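Non-reducing end alpha-L-arabinofuranosidase BoGH43B (Bacteroides ovatus, PDB 5JOZ) removes terminal non-reducing alpha-L-arabinofuranosyl residues from xyloglucan side branches, turning their S units into X units during polysaccharide breakdown. Local coordinates at residues A[16-22]-A[77-82]. Sequence-based numbering, arbitrary orientation.
Sequences DPSICRV and APTLRY
Asp16, inferred to be the proton acceptor, rests its CB on the methyl of Ala77, CB to CB 3.6 Å, while Ser31 hydrogen-bonds its OD2. A bound water then bridges the two segments, donating to the carbonyls of Asp16 and Pro78. At Ser18, with OG anti to the backbone N (chi1 -179°), the hydroxyl reaches across and accepts a nearly straight bond from Leu80 N, 2.9 Å from OG. Here a side chain takes the place of the backbone pairing that parallel neighbours in one sheet would supply. Arg81 curls back, and its NH1 makes a bent hydrogen bond to Leu80 O, 2.9 Å, tilted from the carbonyl plane, with Thr79 CG2 over the centre of one guanidinium face; Asp240 forms a salt bridge with Arg81 NH1 and a hydrogen bond with Ser18 OG. Further along, Cys20 SG lies 3.8 Å from Leu80 CG. Val22 closes the row, setting CG1 over one face of the Tyr82 ring, a CH-pi contact, and CG2 3.4 Å from Tyr82 CG. With an alanine at Tyr82, both Val22 methyls would probably lose the ring they lie against, opening a gap at this end. The two segments run 11° from parallel; strands 18-22 and 74-83 are the innermost strands of successive blades in the five-bladed beta-propeller of family 43, each hydrogen-bonded within its own blade to an antiparallel neighbour, 25-29 and 86-94, with strand 234-243 of another blade alongside.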
ATOM      1  N   ASP A  16       1.212  -6.714  -2.504  1.00 32.06           N
ATOM      2  CA  ASP A  16       1.827  -7.841  -1.778  1.00 29.54           C
ATOM      3  C   ASP A  16       0.908  -8.379  -0.676  1.00 26.64           C
ATOM      4  O   ASP A  16       1.334  -8.505   0.480  1.00 27.06           O
ATOM      5  CB  ASP A  16       3.185  -7.425  -1.190  1.00 25.71           C
ATOM      6  CG  ASP A  16       4.167  -6.951  -2.244  1.00 25.30           C
ATOM      7  OD1 ASP A  16       4.362  -7.670  -3.239  1.00 24.77           O
ATOM      8  OD2 ASP A  16       4.782  -5.877  -2.058  1.00 28.57           O
ATOM      9  N   PRO A  17      -0.361  -8.678  -1.026  1.00 22.89           N
ATOM     10  CA  PRO A  17      -1.321  -9.032   0.006  1.00 23.85           C
ATOM     11  C   PRO A  17      -0.960 -10.337   0.689  1.00 24.35           C
ATOM     12  O   PRO A  17      -0.617 -11.303  -0.010  1.00 24.69           O
ATOM     13  CB  PRO A  17      -2.638  -9.175  -0.773  1.00 24.47           C
ATOM     14  CG  PRO A  17      -2.226  -9.558  -2.146  1.00 24.08           C
ATOM     15  CD  PRO A  17      -0.953  -8.792  -2.373  1.00 26.06           C
ATOM     16  N   SER A  18      -1.026 -10.365   2.024  1.00 22.65           N
ATOM     17  CA  SER A  18      -0.925 -11.620   2.776  1.00 23.72           C
ATOM     18  C   SER A  18      -2.125 -11.784   3.700  1.00 25.52           C
ATOM     19  O   SER A  18      -2.492 -10.849   4.407  1.00 21.69           O
ATOM     20  CB  SER A  18       0.367 -11.675   3.568  1.00 26.22           C
ATOM     21  OG  SER A  18       0.460 -12.892   4.267  1.00 28.75           O
ATOM     22  N   ILE A  19      -2.708 -12.983   3.708  1.00 25.12           N
ATOM     23  CA  ILE A  19      -3.985 -13.246   4.397  1.00 26.87           C
ATOM     24  C   ILE A  19      -3.875 -14.362   5.430  1.00 25.74           C
ATOM     25  O   ILE A  19      -3.060 -15.254   5.283  1.00 25.48           O
ATOM     26  CB  ILE A  19      -5.090 -13.634   3.380  1.00 28.84           C
ATOM     27  CG1 ILE A  19      -6.479 -13.560   4.018  1.00 29.19           C
ATOM     28  CG2 ILE A  19      -4.860 -15.024   2.779  1.00 28.83           C
ATOM     29  CD1 ILE A  19      -7.578 -13.361   2.999  1.00 29.89           C
ATOM     30  N   CYS A  20      -4.711 -14.308   6.465  1.00 28.48           N
ATOM     31  CA  CYS A  20      -4.934 -15.461   7.335  1.00 27.91           C
ATOM     32  C   CYS A  20      -6.351 -15.460   7.855  1.00 25.51           C
ATOM     33  O   CYS A  20      -6.957 -14.401   8.041  1.00 31.33           O
ATOM     34  CB  CYS A  20      -3.931 -15.514   8.497  1.00 30.12           C
ATOM     35  SG  CYS A  20      -4.243 -14.342   9.831  1.00 41.06           S
ATOM     36  N   ARG A  21      -6.872 -16.662   8.077  1.00 29.21           N
ATOM     37  CA  ARG A  21      -8.197 -16.869   8.634  1.00 29.00           C
ATOM     38  C   ARG A  21      -8.043 -17.377  10.056  1.00 30.05           C
ATOM     39  O   ARG A  21      -7.315 -18.334  10.310  1.00 28.48           O
ATOM     40  CB  ARG A  21      -8.973 -17.888   7.808  1.00 29.65           C
ATOM     41  CG  ARG A  21     -10.425 -18.029   8.226  1.00 28.93           C
ATOM     42  CD  ARG A  21     -11.127 -19.110   7.422  1.00 30.14           C
ATOM     43  NE  ARG A  21     -10.557 -20.427   7.676  1.00 30.21           N
ATOM     44  CZ  ARG A  21     -10.745 -21.142   8.782  1.00 30.80           C
ATOM     45  NH1 ARG A  21     -10.163 -22.333   8.896  1.00 31.67           N
ATOM     46  NH2 ARG A  21     -11.494 -20.684   9.787  1.00 29.07           N
ATOM     47  N   VAL A  22      -8.741 -16.713  10.971  1.00 34.88           N
ATOM     48  CA  VAL A  22      -8.797 -17.089  12.374  1.00 33.87           C
ATOM     49  C   VAL A  22     -10.282 -17.265  12.709  1.00 33.90           C
ATOM     50  O   VAL A  22     -10.973 -16.283  12.976  1.00 31.25           O
ATOM     51  CB  VAL A  22      -8.163 -15.987  13.247  1.00 34.44           C
ATOM     52  CG1 VAL A  22      -8.220 -16.375  14.723  1.00 37.49           C
ATOM     53  CG2 VAL A  22      -6.732 -15.698  12.794  1.00 32.01           C
ATOM     54  N   ALA A  77       7.194  -6.634   0.896  1.00 22.65           N
ATOM     55  CA  ALA A  77       6.133  -7.632   1.127  1.00 23.36           C
ATOM     56  C   ALA A  77       6.126  -8.218   2.534  1.00 22.19           C
ATOM     57  O   ALA A  77       7.126  -8.786   2.960  1.00 27.92           O
ATOM     58  CB  ALA A  77       6.243  -8.761   0.121  1.00 26.68           C
ATOM     59  N   PRO A  78       5.008  -8.059   3.265  1.00 21.59           N
ATOM     60  CA  PRO A  78       4.823  -8.694   4.552  1.00 22.26           C
ATOM     61  C   PRO A  78       4.106 -10.028   4.415  1.00 24.78           C
ATOM     62  O   PRO A  78       3.351 -10.231   3.454  1.00 25.48           O
ATOM     63  CB  PRO A  78       3.907  -7.723   5.262  1.00 20.43           C
ATOM     64  CG  PRO A  78       2.985  -7.283   4.163  1.00 20.97           C
ATOM     65  CD  PRO A  78       3.812  -7.277   2.907  1.00 21.38           C
ATOM     66  N   THR A  79       4.319 -10.918   5.375  1.00 24.52           N
ATOM     67  CA  THR A  79       3.496 -12.117   5.498  1.00 26.73           C
ATOM     68  C   THR A  79       2.814 -12.077   6.880  1.00 28.44           C
ATOM     69  O   THR A  79       3.456 -11.718   7.864  1.00 31.06           O
ATOM     70  CB  THR A  79       4.345 -13.386   5.260  1.00 27.22           C
ATOM     71  OG1 THR A  79       4.850 -13.364   3.919  1.00 28.80           O
ATOM     72  CG2 THR A  79       3.539 -14.649   5.470  1.00 27.40           C
ATOM     73  N   LEU A  80       1.520 -12.418   6.925  1.00 26.75           N
ATOM     74  CA  LEU A  80       0.688 -12.390   8.146  1.00 26.05           C
ATOM     75  C   LEU A  80       0.228 -13.805   8.492  1.00 29.44           C
ATOM     76  O   LEU A  80      -0.378 -14.482   7.665  1.00 28.82           O
ATOM     77  CB  LEU A  80      -0.547 -11.505   7.926  1.00 23.79           C
ATOM     78  CG  LEU A  80      -1.756 -11.572   8.871  1.00 23.60           C
ATOM     79  CD1 LEU A  80      -1.412 -11.149  10.284  1.00 24.30           C
ATOM     80  CD2 LEU A  80      -2.869 -10.671   8.361  1.00 23.57           C
ATOM     81  N   ARG A  81       0.505 -14.251   9.713  1.00 33.23           N
ATOM     82  CA  ARG A  81       0.044 -15.564  10.166  1.00 34.03           C
ATOM     83  C   ARG A  81      -0.452 -15.504  11.602  1.00 33.80           C
ATOM     84  O   ARG A  81      -0.251 -14.508  12.297  1.00 36.58           O
ATOM     85  CB  ARG A  81       1.165 -16.598  10.031  1.00 32.46           C
ATOM     86  CG  ARG A  81       1.726 -16.773   8.626  1.00 29.31           C
ATOM     87  CD  ARG A  81       0.738 -17.456   7.698  1.00 28.56           C
ATOM     88  NE  ARG A  81       1.261 -17.629   6.328  1.00 26.93           N
ATOM     89  CZ  ARG A  81       0.818 -17.020   5.217  1.00 24.17           C
ATOM     90  NH1 ARG A  81      -0.179 -16.144   5.241  1.00 24.02           N
ATOM     91  NH2 ARG A  81       1.383 -17.301   4.047  1.00 26.80           N
ATOM     92  N   TYR A  82      -1.114 -16.578  12.020  1.00 35.45           N
ATOM     93  CA  TYR A  82      -1.710 -16.693  13.354  1.00 37.87           C
ATOM     94  C   TYR A  82      -1.447 -18.084  13.942  1.00 39.29           C
ATOM     95  O   TYR A  82      -1.679 -19.088  13.265  1.00 38.01           O
ATOM     96  CB  TYR A  82      -3.217 -16.458  13.263  1.00 37.43           C
ATOM     97  CG  TYR A  82      -3.959 -16.638  14.566  1.00 38.74           C
ATOM     98  CD1 TYR A  82      -4.060 -15.591  15.481  1.00 39.74           C
ATOM     99  CD2 TYR A  82      -4.564 -17.860  14.888  1.00 40.73           C
ATOM    100  CE1 TYR A  82      -4.748 -15.748  16.674  1.00 39.26           C
ATOM    101  CE2 TYR A  82      -5.253 -18.026  16.083  1.00 42.08           C
ATOM    102  CZ  TYR A  82      -5.347 -16.965  16.970  1.00 41.12           C
ATOM    103  OH  TYR A  82      -6.029 -17.115  18.158  1.00 42.74           O
TER
HETATM  104  O   HOH W   1       3.108 -10.525   0.727  1.00 32.44           O